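PDB 3BB7: interpain A from Prevotella intermedia, which probably cleaves proteins as a papain-like cysteine peptidase of the C10 family, and is seen here as a fragment of its inactive precursor. Local coordinates for residues V15-V25 against L35-F43; Y82-T93 against D272-N283. The protein carries 1 engineered substitution. All blocks are in the same frame, centred on the assembly; numbering follows the deposited sequence.

Interaction 1: residues V15-V25 against L35-F43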
ATOM      1  N   VAL A  15      15.146 -15.308   0.180  1.00 14.69           N
ATOM      2  CA  VAL A  15      15.350 -14.096   0.967  1.00 14.67           C
ATOM      3  C   VAL A  15      16.736 -14.244   1.591  1.00 14.04           C
ATOM      4  O   VAL A  15      17.026 -15.229   2.293  1.00 14.95           O
ATOM      5  CB  VAL A  15      14.247 -13.931   2.044  1.00 15.68           C
ATOM      6  CG1 VAL A  15      14.577 -12.805   2.989  1.00 17.73           C
ATOM      7  CG2 VAL A  15      12.889 -13.710   1.372  1.00 17.36           C
ATOM      8  N   PHE A  16      17.610 -13.280   1.323  1.00 13.58           N
ATOM      9  CA  PHE A  16      18.946 -13.328   1.894  1.00 14.22           C
ATOM     10  C   PHE A  16      19.146 -12.130   2.808  1.00 13.89           C
ATOM     11  O   PHE A  16      18.899 -11.001   2.389  1.00 13.33           O
ATOM     12  CB  PHE A  16      20.001 -13.192   0.798  1.00 14.99           C
ATOM     13  CG  PHE A  16      20.270 -14.450   0.007  1.00 15.51           C
ATOM     14  CD1 PHE A  16      19.737 -14.601  -1.266  1.00 16.86           C
ATOM     15  CD2 PHE A  16      21.127 -15.438   0.484  1.00 16.79           C
ATOM     16  CE1 PHE A  16      20.012 -15.742  -2.034  1.00 17.82           C
ATOM     17  CE2 PHE A  16      21.398 -16.586  -0.289  1.00 18.30           C
ATOM     18  CZ  PHE A  16      20.840 -16.729  -1.537  1.00 16.68           C
ATOM     19  N   GLY A  17      19.669 -12.358   4.009  1.00 12.46           N
ATOM     20  CA  GLY A  17      20.068 -11.250   4.848  1.00 12.41           C
ATOM     21  C   GLY A  17      21.429 -10.734   4.438  1.00 10.76           C
ATOM     22  O   GLY A  17      22.301 -11.497   4.024  1.00 12.41           O
ATOM     23  N   TYR A  18      21.612  -9.424   4.602  1.00 10.67           N
ATOM     24  CA  TYR A  18      22.884  -8.790   4.384  1.00 10.81           C
ATOM     25  C   TYR A  18      23.635  -8.666   5.702  1.00 10.90           C
ATOM     26  O   TYR A  18      23.067  -8.246   6.712  1.00 10.45           O
ATOM     27  CB  TYR A  18      22.627  -7.382   3.870  1.00 10.54           C
ATOM     28  CG  TYR A  18      22.137  -7.244   2.433  1.00 10.68           C
ATOM     29  CD1 TYR A  18      22.472  -8.164   1.450  1.00 11.80           C
ATOM     30  CD2 TYR A  18      21.423  -6.121   2.054  1.00 10.22           C
ATOM     31  CE1 TYR A  18      22.035  -7.995   0.124  1.00  9.75           C
ATOM     32  CE2 TYR A  18      20.996  -5.937   0.739  1.00 10.35           C
ATOM     33  CZ  TYR A  18      21.336  -6.870  -0.217  1.00  8.92           C
ATOM     34  OH  TYR A  18      20.944  -6.645  -1.521  1.00 11.53           O
ATOM     35  N   THR A  19      24.923  -8.956   5.670  1.00 10.90           N
ATOM     36  CA  THR A  19      25.734  -8.745   6.873  1.00 12.10           C
ATOM     37  C   THR A  19      25.858  -7.272   7.304  1.00 12.13           C
ATOM     38  O   THR A  19      26.117  -7.030   8.479  1.00 11.21           O
ATOM     39  CB  THR A  19      27.126  -9.377   6.784  1.00 12.01           C
ATOM     40  OG1 THR A  19      27.827  -8.811   5.674  1.00 14.04           O
ATOM     41  CG2 THR A  19      27.080 -10.926   6.633  1.00 12.52           C
ATOM     42  N   ASP A  20      25.684  -6.294   6.396  1.00 12.79           N
ATOM     43  CA  ASP A  20      25.670  -4.883   6.838  1.00 14.45           C
ATOM     44  C   ASP A  20      24.308  -4.478   7.379  1.00 14.63           C
ATOM     45  O   ASP A  20      24.132  -3.365   7.886  1.00 14.61           O
ATOM     46  CB  ASP A  20      26.072  -3.910   5.703  1.00 16.96           C
ATOM     47  CG  ASP A  20      27.575  -3.876   5.454  1.00 20.56           C
ATOM     48  OD1 ASP A  20      27.985  -3.414   4.370  1.00 25.24           O
ATOM     49  OD2 ASP A  20      28.348  -4.286   6.333  1.00 24.74           O
ATOM     50  N   GLY A  21      23.342  -5.392   7.312  1.00 13.40           N
ATOM     51  CA  GLY A  21      21.980  -5.091   7.706  1.00 13.14           C
ATOM     52  C   GLY A  21      21.121  -4.996   6.456  1.00 12.80           C
ATOM     53  O   GLY A  21      21.624  -4.647   5.371  1.00 13.11           O
ATOM     54  N   GLY A  22      19.827  -5.270   6.603  1.00 12.06           N
ATOM     55  CA  GLY A  22      18.961  -5.275   5.441  1.00 11.75           C
ATOM     56  C   GLY A  22      18.867  -6.662   4.847  1.00 10.56           C
ATOM     57  O   GLY A  22      19.480  -7.614   5.341  1.00 11.01           O
ATOM     58  N   PHE A  23      18.111  -6.771   3.765  1.00 10.07           N
ATOM     59  CA  PHE A  23      17.976  -8.045   3.048  1.00  9.84           C
ATOM     60  C   PHE A  23      17.623  -7.818   1.589  1.00  9.63           C
ATOM     61  O   PHE A  23      17.222  -6.720   1.185  1.00 10.15           O
ATOM     62  CB  PHE A  23      16.914  -8.942   3.695  1.00 11.29           C
ATOM     63  CG  PHE A  23      15.503  -8.449   3.527  1.00 11.68           C
ATOM     64  CD1 PHE A  23      14.696  -8.929   2.486  1.00 14.09           C
ATOM     65  CD2 PHE A  23      14.978  -7.523   4.405  1.00 11.08           C
ATOM     66  CE1 PHE A  23      13.379  -8.473   2.313  1.00 13.76           C
ATOM     67  CE2 PHE A  23      13.653  -7.068   4.263  1.00 13.81           C
ATOM     68  CZ  PHE A  23      12.850  -7.538   3.226  1.00 14.75           C
ATOM     69  N   ALA A  24      17.726  -8.882   0.807  1.00  9.80           N
ATOM     70  CA  ALA A  24      17.295  -8.846  -0.582  1.00 10.26           C
ATOM     71  C   ALA A  24      16.450 -10.055  -0.871  1.00  9.87           C
ATOM     72  O   ALA A  24      16.578 -11.082  -0.184  1.00 10.10           O
ATOM     73  CB  ALA A  24      18.494  -8.802  -1.519  1.00 11.57           C
ATOM     74  N   VAL A  25      15.603  -9.928  -1.890  1.00  9.53           N
ATOM     75  CA  VAL A  25      14.813 -11.037  -2.418  1.00 10.24           C
ATOM     76  C   VAL A  25      15.393 -11.277  -3.810  1.00 10.63           C
ATOM     77  O   VAL A  25      15.476 -10.354  -4.636  1.00  9.49           O
ATOM     78  CB  VAL A  25      13.332 -10.717  -2.465  1.00  9.99           C
ATOM     79  CG1 VAL A  25      12.554 -11.950  -2.951  1.00 11.43           C
ATOM     80  CG2 VAL A  25      12.837 -10.228  -1.074  1.00 11.84           C
ATOM     81  N   LEU A  35      17.752  -9.566  -8.882  1.00 12.09           N
ATOM     82  CA  LEU A  35      17.275  -8.873  -7.696  1.00 12.17           C
ATOM     83  C   LEU A  35      15.824  -8.456  -7.883  1.00 11.67           C
ATOM     84  O   LEU A  35      15.505  -7.690  -8.809  1.00 11.20           O
ATOM     85  CB  LEU A  35      18.146  -7.662  -7.382  1.00 12.08           C
ATOM     86  CG  LEU A  35      17.590  -7.027  -6.099  1.00 14.67           C
ATOM     87  CD1 LEU A  35      18.474  -7.231  -4.929  1.00 14.82           C
ATOM     88  CD2 LEU A  35      17.204  -5.589  -6.281  1.00 19.05           C
ATOM     89  N   LEU A  36      14.964  -8.940  -6.990  1.00 10.13           N
ATOM     90  CA  LEU A  36      13.508  -8.647  -7.054  1.00 10.90           C
ATOM     91  C   LEU A  36      13.104  -7.562  -6.067  1.00 11.07           C
ATOM     92  O   LEU A  36      12.125  -6.852  -6.290  1.00 10.47           O
ATOM     93  CB  LEU A  36      12.706  -9.920  -6.787  1.00 11.45           C
ATOM     94  CG  LEU A  36      13.073 -11.108  -7.703  1.00 10.37           C
ATOM     95  CD1 LEU A  36      12.408 -12.375  -7.209  1.00 12.12           C
ATOM     96  CD2 LEU A  36      12.621 -10.799  -9.123  1.00 12.39           C
ATOM     97  N   GLY A  37      13.833  -7.458  -4.959  1.00 10.31           N
ATOM     98  CA  GLY A  37      13.517  -6.486  -3.925  1.00 10.88           C
ATOM     99  C   GLY A  37      14.655  -6.331  -2.967  1.00 10.47           C
ATOM    100  O   GLY A  37      15.510  -7.213  -2.829  1.00  9.71           O
ATOM    101  N   VAL A  38      14.681  -5.206  -2.293  1.00 11.19           N
ATOM    102  CA  VAL A  38      15.778  -4.899  -1.381  1.00 12.07           C
ATOM    103  C   VAL A  38      15.306  -3.945  -0.305  1.00 12.88           C
ATOM    104  O   VAL A  38      14.603  -3.008  -0.596  1.00 12.32           O
ATOM    105  CB  VAL A  38      17.049  -4.353  -2.126  1.00 12.07           C
ATOM    106  CG1 VAL A  38      16.738  -3.119  -2.985  1.00 13.24           C
ATOM    107  CG2 VAL A  38      18.245  -4.116  -1.140  1.00 12.68           C
ATOM    108  N   SER A  39      15.726  -4.180   0.927  1.00 12.70           N
ATOM    109  CA  SER A  39      15.322  -3.350   2.067  1.00 15.48           C
ATOM    110  C   SER A  39      16.533  -3.044   2.912  1.00 16.08           C
ATOM    111  O   SER A  39      17.444  -3.879   3.002  1.00 15.41           O
ATOM    112  CB  SER A  39      14.291  -4.092   2.906  1.00 15.71           C
ATOM    113  OG  SER A  39      13.911  -3.336   4.036  1.00 18.83           O
ATOM    114  N   GLU A  40      16.518  -1.859   3.543  1.00 17.77           N
ATOM    115  CA  GLU A  40      17.527  -1.523   4.570  1.00 20.26           C
ATOM    116  C   GLU A  40      17.153  -2.128   5.927  1.00 19.17           C
ATOM    117  O   GLU A  40      17.993  -2.238   6.836  1.00 19.47           O
ATOM    118  CB  GLU A  40      17.693   0.006   4.694  1.00 20.37           C
ATOM    119  CG  GLU A  40      18.289   0.683   3.470  1.00 23.48           C
ATOM    120  CD  GLU A  40      18.130   2.216   3.478  1.00 26.34           C
ATOM    121  OE1 GLU A  40      17.470   2.768   4.399  1.00 32.77           O
ATOM    122  OE2 GLU A  40      18.671   2.861   2.544  1.00 33.57           O
ATOM    123  N   SER A  41      15.901  -2.553   6.067  1.00 19.48           N
ATOM    124  CA  SER A  41      15.440  -3.108   7.322  1.00 19.91           C
ATOM    125  C   SER A  41      15.854  -4.561   7.421  1.00 19.65           C
ATOM    126  O   SER A  41      15.731  -5.311   6.460  1.00 19.44           O
ATOM    127  CB  SER A  41      13.921  -2.994   7.425  1.00 20.64           C
ATOM    128  OG  SER A  41      13.568  -1.625   7.467  1.00 22.51           O
ATOM    129  N   ASN A  42      16.310  -4.984   8.589  1.00 18.58           N
ATOM    130  CA  ASN A  42      16.579  -6.405   8.787  1.00 18.51           C
ATOM    131  C   ASN A  42      15.284  -7.198   8.586  1.00 19.27           C
ATOM    132  O   ASN A  42      14.180  -6.738   8.960  1.00 20.42           O
ATOM    133  CB  ASN A  42      17.153  -6.661  10.176  1.00 17.43           C
ATOM    134  CG  ASN A  42      18.625  -6.309  10.287  1.00 16.43           C
ATOM    135  OD1 ASN A  42      19.193  -5.628   9.445  1.00 16.65           O
ATOM    136  ND2 ASN A  42      19.249  -6.793  11.332  1.00 15.69           N
ATOM    137  N   PHE A  43      15.399  -8.374   7.980  1.00 18.97           N
ATOM    138  CA  PHE A  43      14.217  -9.198   7.746  1.00 20.14           C
ATOM    139  C   PHE A  43      13.743  -9.860   9.037  1.00 21.45           C
ATOM    140  O   PHE A  43      14.520 -10.539   9.695  1.00 22.73           O
ATOM    141  CB  PHE A  43      14.512 -10.289   6.727  1.00 19.76           C
ATOM    142  CG  PHE A  43      13.299 -11.104   6.374  1.00 19.43           C
ATOM    143  CD1 PHE A  43      12.408 -10.643   5.417  1.00 19.94           C
ATOM    144  CD2 PHE A  43      13.043 -12.320   7.027  1.00 22.43           C
ATOM    145  CE1 PHE A  43      11.281 -11.382   5.102  1.00 21.03           C
ATOM    146  CE2 PHE A  43      11.909 -13.074   6.712  1.00 22.68           C
ATOM    147  CZ  PHE A  43      11.036 -12.602   5.750  1.00 21.41           C
TER
HETATM  148  O   HOH W   1      18.037  -9.219   7.302  1.00  9.70           O

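Interaction 2: residues Y82-T93 against D272-N283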
ATOM      1  N   TYR A  82      11.475  11.773 -17.250  1.00 16.82           N
ATOM      2  CA  TYR A  82      11.093  11.773 -15.814  1.00 15.89           C
ATOM      3  C   TYR A  82      12.278  12.100 -14.949  1.00 15.63           C
ATOM      4  O   TYR A  82      13.416  12.087 -15.437  1.00 14.79           O
ATOM      5  CB  TYR A  82      10.665  10.366 -15.392  1.00 16.94           C
ATOM      6  CG  TYR A  82       9.757   9.665 -16.354  1.00 18.12           C
ATOM      7  CD1 TYR A  82       8.464  10.104 -16.544  1.00 19.10           C
ATOM      8  CD2 TYR A  82      10.193   8.557 -17.060  1.00 19.75           C
ATOM      9  CE1 TYR A  82       7.607   9.437 -17.443  1.00 19.59           C
ATOM     10  CE2 TYR A  82       9.374   7.891 -17.929  1.00 19.75           C
ATOM     11  CZ  TYR A  82       8.093   8.333 -18.128  1.00 19.09           C
ATOM     12  OH  TYR A  82       7.319   7.615 -19.020  1.00 22.87           O
ATOM     13  N   ALA A  83      12.040  12.311 -13.651  1.00 14.33           N
ATOM     14  CA  ALA A  83      13.147  12.342 -12.719  1.00 15.32           C
ATOM     15  C   ALA A  83      13.980  11.086 -12.837  1.00 14.74           C
ATOM     16  O   ALA A  83      13.467   9.964 -13.038  1.00 14.93           O
ATOM     17  CB  ALA A  83      12.635  12.524 -11.287  1.00 14.61           C
ATOM     18  N   ALA A  84      15.289  11.243 -12.691  1.00 15.16           N
ATOM     19  CA  ALA A  84      16.155  10.072 -12.756  1.00 15.74           C
ATOM     20  C   ALA A  84      15.788   9.020 -11.703  1.00 15.72           C
ATOM     21  O   ALA A  84      15.883   7.821 -11.961  1.00 16.34           O
ATOM     22  CB  ALA A  84      17.602  10.461 -12.618  1.00 16.69           C
ATOM     23  N   GLU A  85      15.404   9.500 -10.518  1.00 14.21           N
ATOM     24  CA  GLU A  85      15.015   8.653  -9.386  1.00 14.21           C
ATOM     25  C   GLU A  85      14.196   9.568  -8.481  1.00 13.28           C
ATOM     26  O   GLU A  85      14.323  10.797  -8.559  1.00 13.64           O
ATOM     27  CB  GLU A  85      16.254   8.126  -8.661  1.00 14.83           C
ATOM     28  CG  GLU A  85      17.217   9.243  -8.257  1.00 19.19           C
ATOM     29  CD  GLU A  85      18.514   8.762  -7.674  1.00 25.11           C
ATOM     30  OE1 GLU A  85      18.610   7.561  -7.343  1.00 28.00           O
ATOM     31  OE2 GLU A  85      19.440   9.599  -7.539  1.00 27.80           O
ATOM     32  N   VAL A  86      13.337   8.969  -7.649  1.00 11.86           N
ATOM     33  CA  VAL A  86      12.575   9.715  -6.637  1.00 12.00           C
ATOM     34  C   VAL A  86      12.728   8.956  -5.325  1.00 11.48           C
ATOM     35  O   VAL A  86      12.239   7.841  -5.181  1.00 10.79           O
ATOM     36  CB  VAL A  86      11.078   9.849  -7.038  1.00 11.70           C
ATOM     37  CG1 VAL A  86      10.270  10.478  -5.900  1.00 13.13           C
ATOM     38  CG2 VAL A  86      10.981  10.678  -8.347  1.00 13.24           C
ATOM     39  N   SER A  87      13.474   9.520  -4.376  1.00 13.16           N
ATOM     40  CA  SER A  87      13.713   8.792  -3.136  1.00 13.96           C
ATOM     41  C   SER A  87      12.434   8.801  -2.288  1.00 13.61           C
ATOM     42  O   SER A  87      11.655   9.748  -2.347  1.00 14.67           O
ATOM     43  CB  SER A  87      14.899   9.364  -2.373  0.50 14.37           C
ATOM     44  OG  SER A  87      14.705  10.732  -2.154  0.50 15.87           O
ATOM     45  N   THR A  88      12.217   7.705  -1.570  1.00 14.17           N
ATOM     46  CA  THR A  88      11.109   7.509  -0.636  1.00 13.63           C
ATOM     47  C   THR A  88      10.563   8.817  -0.062  1.00 13.68           C
ATOM     48  O   THR A  88      11.279   9.515   0.664  1.00 14.36           O
ATOM     49  CB  THR A  88      11.624   6.598   0.501  1.00 14.15           C
ATOM     50  OG1 THR A  88      12.191   5.421  -0.092  1.00 14.51           O
ATOM     51  CG2 THR A  88      10.490   6.202   1.491  1.00 14.37           C
ATOM     52  N   LEU A  89       9.302   9.126  -0.400  1.00 13.86           N
ATOM     53  CA  LEU A  89       8.649  10.352   0.016  1.00 14.28           C
ATOM     54  C   LEU A  89       8.014  10.320   1.404  1.00 14.47           C
ATOM     55  O   LEU A  89       8.041  11.344   2.116  1.00 15.60           O
ATOM     56  CB  LEU A  89       7.562  10.738  -1.007  1.00 13.98           C
ATOM     57  CG  LEU A  89       8.138  11.153  -2.369  1.00 14.65           C
ATOM     58  CD1 LEU A  89       7.036  11.290  -3.414  1.00 15.47           C
ATOM     59  CD2 LEU A  89       8.920  12.481  -2.285  1.00 16.68           C
ATOM     60  N   LEU A  90       7.400   9.187   1.784  1.00 13.83           N
ATOM     61  CA  LEU A  90       6.717   9.155   3.077  1.00 14.35           C
ATOM     62  C   LEU A  90       7.710   9.033   4.246  1.00 14.00           C
ATOM     63  O   LEU A  90       8.812   8.459   4.100  1.00 15.86           O
ATOM     64  CB  LEU A  90       5.779   7.944   3.120  1.00 14.29           C
ATOM     65  CG  LEU A  90       4.344   8.039   2.604  1.00 17.53           C
ATOM     66  CD1 LEU A  90       4.020   8.953   1.433  1.00 20.44           C
ATOM     67  CD2 LEU A  90       3.781   6.613   2.436  1.00 15.50           C
ATOM     68  N   THR A  91       7.308   9.543   5.421  1.00 13.34           N
ATOM     69  CA  THR A  91       8.126   9.371   6.641  1.00 13.25           C
ATOM     70  C   THR A  91       7.427   8.496   7.690  1.00 12.72           C
ATOM     71  O   THR A  91       8.003   8.183   8.737  1.00 13.27           O
ATOM     72  CB  THR A  91       8.444  10.740   7.265  1.00 13.64           C
ATOM     73  OG1 THR A  91       7.228  11.466   7.485  1.00 16.31           O
ATOM     74  CG2 THR A  91       9.355  11.542   6.294  1.00 17.54           C
ATOM     75  N   THR A  92       6.180   8.114   7.406  1.00 10.67           N
ATOM     76  CA  THR A  92       5.390   7.372   8.366  1.00 10.87           C
ATOM     77  C   THR A  92       5.600   5.862   8.192  1.00 10.75           C
ATOM     78  O   THR A  92       5.962   5.380   7.111  1.00 11.67           O
ATOM     79  CB  THR A  92       3.899   7.677   8.187  1.00 11.12           C
ATOM     80  OG1 THR A  92       3.536   7.513   6.802  1.00 11.00           O
ATOM     81  CG2 THR A  92       3.585   9.081   8.633  1.00 12.05           C
ATOM     82  N   THR A  93       5.368   5.120   9.271  1.00 11.99           N
ATOM     83  CA  THR A  93       5.394   3.676   9.227  1.00 11.58           C
ATOM     84  C   THR A  93       4.130   3.137   9.883  1.00 11.17           C
ATOM     85  O   THR A  93       4.168   2.438  10.890  1.00 11.59           O
ATOM     86  CB  THR A  93       6.661   3.098   9.902  1.00 11.51           C
ATOM     87  OG1 THR A  93       6.867   3.733  11.167  1.00 12.78           O
ATOM     88  CG2 THR A  93       7.871   3.320   9.009  1.00 14.03           C
ATOM     89  N   ASP A 272       5.932   5.220  -3.092  1.00 11.25           N
ATOM     90  CA  ASP A 272       6.379   6.553  -2.745  1.00 11.71           C
ATOM     91  C   ASP A 272       7.756   6.905  -3.270  1.00 11.68           C
ATOM     92  O   ASP A 272       8.403   7.820  -2.770  1.00 12.02           O
ATOM     93  CB  ASP A 272       6.264   6.804  -1.234  1.00 12.40           C
ATOM     94  CG  ASP A 272       7.229   6.001  -0.416  1.00 13.80           C
ATOM     95  OD1 ASP A 272       7.409   6.366   0.770  1.00 16.40           O
ATOM     96  OD2 ASP A 272       7.827   5.014  -0.930  1.00 14.73           O
ATOM     97  N   GLY A 273       8.170   6.229  -4.337  1.00 10.76           N
ATOM     98  CA  GLY A 273       9.446   6.595  -4.995  1.00 10.82           C
ATOM     99  C   GLY A 273       9.802   5.517  -6.000  1.00 10.93           C
ATOM    100  O   GLY A 273       9.084   4.509  -6.146  1.00 10.97           O
ATOM    101  N   TYR A 274      10.952   5.686  -6.640  1.00 10.86           N
ATOM    102  CA  TYR A 274      11.508   4.671  -7.532  1.00 10.58           C
ATOM    103  C   TYR A 274      12.979   4.937  -7.693  1.00  9.78           C
ATOM    104  O   TYR A 274      13.442   6.061  -7.463  1.00 11.23           O
ATOM    105  CB  TYR A 274      10.826   4.653  -8.899  1.00 10.63           C
ATOM    106  CG  TYR A 274      10.888   5.932  -9.718  1.00 10.65           C
ATOM    107  CD1 TYR A 274       9.849   6.856  -9.691  1.00 11.78           C
ATOM    108  CD2 TYR A 274      11.988   6.212 -10.532  1.00  9.82           C
ATOM    109  CE1 TYR A 274       9.914   8.011 -10.446  1.00 11.52           C
ATOM    110  CE2 TYR A 274      12.053   7.366 -11.288  1.00 11.33           C
ATOM    111  CZ  TYR A 274      10.995   8.249 -11.261  1.00 11.84           C
ATOM    112  OH  TYR A 274      11.046   9.393 -12.011  1.00 11.64           O
ATOM    113  N   ASN A 275      13.713   3.889  -8.055  1.00 10.56           N
ATOM    114  CA  ASN A 275      15.147   4.052  -8.276  1.00 12.01           C
ATOM    115  C   ASN A 275      15.477   4.017  -9.767  1.00 12.14           C
ATOM    116  O   ASN A 275      14.581   3.861 -10.618  1.00 11.96           O
ATOM    117  CB  ASN A 275      15.996   3.078  -7.414  1.00 12.40           C
ATOM    118  CG  ASN A 275      15.899   1.618  -7.831  1.00 12.75           C
ATOM    119  OD1 ASN A 275      15.381   1.278  -8.893  1.00 12.53           O
ATOM    120  ND2 ASN A 275      16.402   0.726  -6.959  1.00 13.55           N
ATOM    121  N   LYS A 276      16.759   4.189 -10.092  1.00 11.84           N
ATOM    122  CA  LYS A 276      17.175   4.236 -11.485  1.00 12.45           C
ATOM    123  C   LYS A 276      16.921   2.948 -12.255  1.00 11.28           C
ATOM    124  O   LYS A 276      16.755   2.975 -13.467  1.00 11.59           O
ATOM    125  CB  LYS A 276      18.653   4.603 -11.561  1.00 11.37           C
ATOM    126  CG  LYS A 276      18.904   5.984 -11.096  1.00 13.72           C
ATOM    127  CD  LYS A 276      20.375   6.296 -11.288  1.00 16.38           C
ATOM    128  CE  LYS A 276      20.690   7.727 -10.939  1.00 18.72           C
ATOM    129  NZ  LYS A 276      22.196   7.917 -10.911  1.00 21.68           N
ATOM    130  N   ALA A 277      16.908   1.813 -11.550  1.00 11.21           N
ATOM    131  CA  ALA A 277      16.651   0.546 -12.168  1.00 12.48           C
ATOM    132  C   ALA A 277      15.158   0.201 -12.230  1.00 12.00           C
ATOM    133  O   ALA A 277      14.792  -0.887 -12.673  1.00 13.57           O
ATOM    134  CB  ALA A 277      17.412  -0.518 -11.417  1.00 13.31           C
ATOM    135  N   GLY A 278      14.297   1.142 -11.829  1.00 11.91           N
ATOM    136  CA  GLY A 278      12.859   0.983 -11.991  1.00 12.21           C
ATOM    137  C   GLY A 278      12.159   0.264 -10.844  1.00 11.55           C
ATOM    138  O   GLY A 278      10.936   0.095 -10.893  1.00 13.19           O
ATOM    139  N   LEU A 279      12.901  -0.190  -9.821  1.00 11.08           N
ATOM    140  CA  LEU A 279      12.210  -0.671  -8.590  1.00 11.58           C
ATOM    141  C   LEU A 279      11.449   0.467  -7.919  1.00 10.75           C
ATOM    142  O   LEU A 279      11.873   1.631  -7.966  1.00 11.23           O
ATOM    143  CB  LEU A 279      13.203  -1.275  -7.588  1.00 10.84           C
ATOM    144  CG  LEU A 279      13.699  -2.682  -7.930  1.00 12.96           C
ATOM    145  CD1 LEU A 279      14.592  -2.671  -9.144  1.00 14.85           C
ATOM    146  CD2 LEU A 279      14.408  -3.239  -6.699  1.00 14.48           C
ATOM    147  N   VAL A 280      10.315   0.151  -7.301  1.00 10.67           N
ATOM    148  CA  VAL A 280       9.523   1.189  -6.637  1.00 11.10           C
ATOM    149  C   VAL A 280       9.700   1.120  -5.120  1.00 10.27           C
ATOM    150  O   VAL A 280       9.821   0.025  -4.547  1.00 10.21           O
ATOM    151  CB  VAL A 280       8.039   1.107  -7.042  1.00 11.66           C
ATOM    152  CG1 VAL A 280       7.890   1.448  -8.518  1.00 13.66           C
ATOM    153  CG2 VAL A 280       7.445  -0.287  -6.734  1.00 10.47           C
ATOM    154  N   SER A 281       9.722   2.283  -4.467  1.00 10.33           N
ATOM    155  CA  SER A 281       9.709   2.350  -3.030  1.00 10.90           C
ATOM    156  C   SER A 281       8.314   2.048  -2.545  1.00 10.06           C
ATOM    157  O   SER A 281       7.344   2.681  -2.989  1.00 10.52           O
ATOM    158  CB  SER A 281      10.139   3.744  -2.583  1.00 11.88           C
ATOM    159  OG  SER A 281      10.124   3.850  -1.169  1.00 12.75           O
ATOM    160  N   VAL A 282       8.207   1.087  -1.636  1.00 10.17           N
ATOM    161  CA  VAL A 282       6.920   0.599  -1.141  1.00 10.93           C
ATOM    162  C   VAL A 282       6.827   0.754   0.381  1.00 10.67           C
ATOM    163  O   VAL A 282       7.755   0.374   1.122  1.00 10.90           O
ATOM    164  CB  VAL A 282       6.718  -0.875  -1.479  1.00 10.68           C
ATOM    165  CG1 VAL A 282       5.383  -1.399  -0.937  1.00 11.65           C
ATOM    166  CG2 VAL A 282       6.796  -1.126  -2.998  1.00 11.34           C
ATOM    167  N   ASN A 283       5.701   1.332   0.802  1.00 10.99           N
ATOM    168  CA  ASN A 283       5.309   1.368   2.202  1.00 10.29           C
ATOM    169  C   ASN A 283       4.115   0.448   2.350  1.00 10.10           C
ATOM    170  O   ASN A 283       3.040   0.770   1.894  1.00 10.74           O
ATOM    171  CB  ASN A 283       4.988   2.802   2.614  1.00 10.84           C
ATOM    172  CG  ASN A 283       4.738   2.932   4.110  1.00 10.34           C
ATOM    173  OD1 ASN A 283       3.988   2.145   4.684  1.00 11.63           O
ATOM    174  ND2 ASN A 283       5.410   3.903   4.750  1.00 12.55           N
TER

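Interaction 1: residues V15-V25 against L35-F43
Phe43 presses one edge of its ring onto a face of Phe23, the centroids 5.1 Å apart and the planes at 77°, which defines a T-shaped stack. Its CD1 is the bump, standing over the middle of the Phe23 ring, while CB comes down on the same ring at CD2, 3.6 Å away. With CG anti to the backbone N (chi1 -176°), the Phe43 ring reaches back to Val15, whose CG1 covers one of its faces in a CH-pi contact, 4.0 Å from the centroid. The rim of Phe23 fits a notch formed by residues 35-43: Ser41 O lies near the ring plane, 3.1 Å from CD2, and Ser39 CB meets CE2 obliquely. Gly22, without a side chain, lets the segment come close: its CA lies 3.2 Å from Ser39 O and makes a CA-H...O contact with Ser41 O, and its N donates to Asn42 OD1 (2.9 Å). On the face that carries Ala24 and Val38, Tyr18 OH touches Val38 CG2 at 3.7 Å and Leu35 CD1 meets Ala24 CB.

Pairing is antiparallel, with Phe23 and Ser39 bonded both ways. At the far end Val25 O receives Leu36 N at 2.8 Å and, weakly, Gly37 N, so two residues oppose one. Ser39 OG accepts from Ser41 N, an ST turn where the strand ends, and also bonds Asp291 O. Together these features mark an antiparallel beta hairpin carrying a classic beta bulge, within the Spi-inhibitor-like part of the precursor.

Interaction 2: residues Y82-T93 against D272-N283
Tyr274 OH donates to Ala83 O over 2.7 Å, the shortest hydrogen bond across the two segments, and Thr246 OG1 of helix 234-246 is a second partner of this hydroxyl. With CG between the backbone N and the carbonyl carbon (chi1 60°), the end of the phenol comes up beside residues 82-93; Val86 then lies over one ring face, with CG2 3.6 Å from Tyr274 CE1. The same residues form a single antiparallel bridge, whose Val86 N stands over the middle of the ring: Val86 N bonds Tyr274 O, and Tyr274 N returns to Val86 O at 2.9 Å. Gly273, without a side chain, lets Val86 O come close to its CA.

Asp272 holds the loop at Leu89 and Leu90 at two levels. Its backbone O takes Leu89 N at 2.9 Å, and its OD1 takes Leu90 N at 3.0 Å, on the anti side of the carboxylate. The other oxygen, OD2, is met on the syn side by Ser281 OG at 2.6 Å, so bonds from both segments fix the carboxylate's rotation. Thr88 OG1 lies 2.8 Å from Ser281 OG, extending this chain of polar groups to the loop. Farther on, Asn283 ND2 reaches Thr92 O (2.8 Å) with the acceptor only 2° out of its amide plane, while its OD1 is held by Gln123 and Gly285. The loop thus borders the hairpin of strands 267-274 and 280-283 and leads toward helix 116-128, the helix that begins at the predicted nucleophile site, here an engineered alanine, in a papain-like fold.

Overall arrangement
Both interactions reach one antiparallel sheet, their centres about 17 Å apart. Strand 35-39 of interaction 1 neighbours strand 292-294, which in turn neighbours strand 280-283 of interaction 2, so the inhibitor-like hairpin prolongs the sheet of the peptidase domain. They also touch directly: Leu35 CD2 packs on Leu279 CD2 at 3.7 Å. Interaction 1 lies farther from the chain's centre and joins near neighbours in sequence, relying on stacked phenylalanines beside regular strand pairing. Interaction 2 ties an irregular loop to a hairpin far away in sequence, through a mixture of backbone bonds and polar side chains that reach backbone atoms. Each mixes buried with exposed residues; Phe23 and Val25 are buried in one, Asp272, Tyr274 and Asn283 in the other.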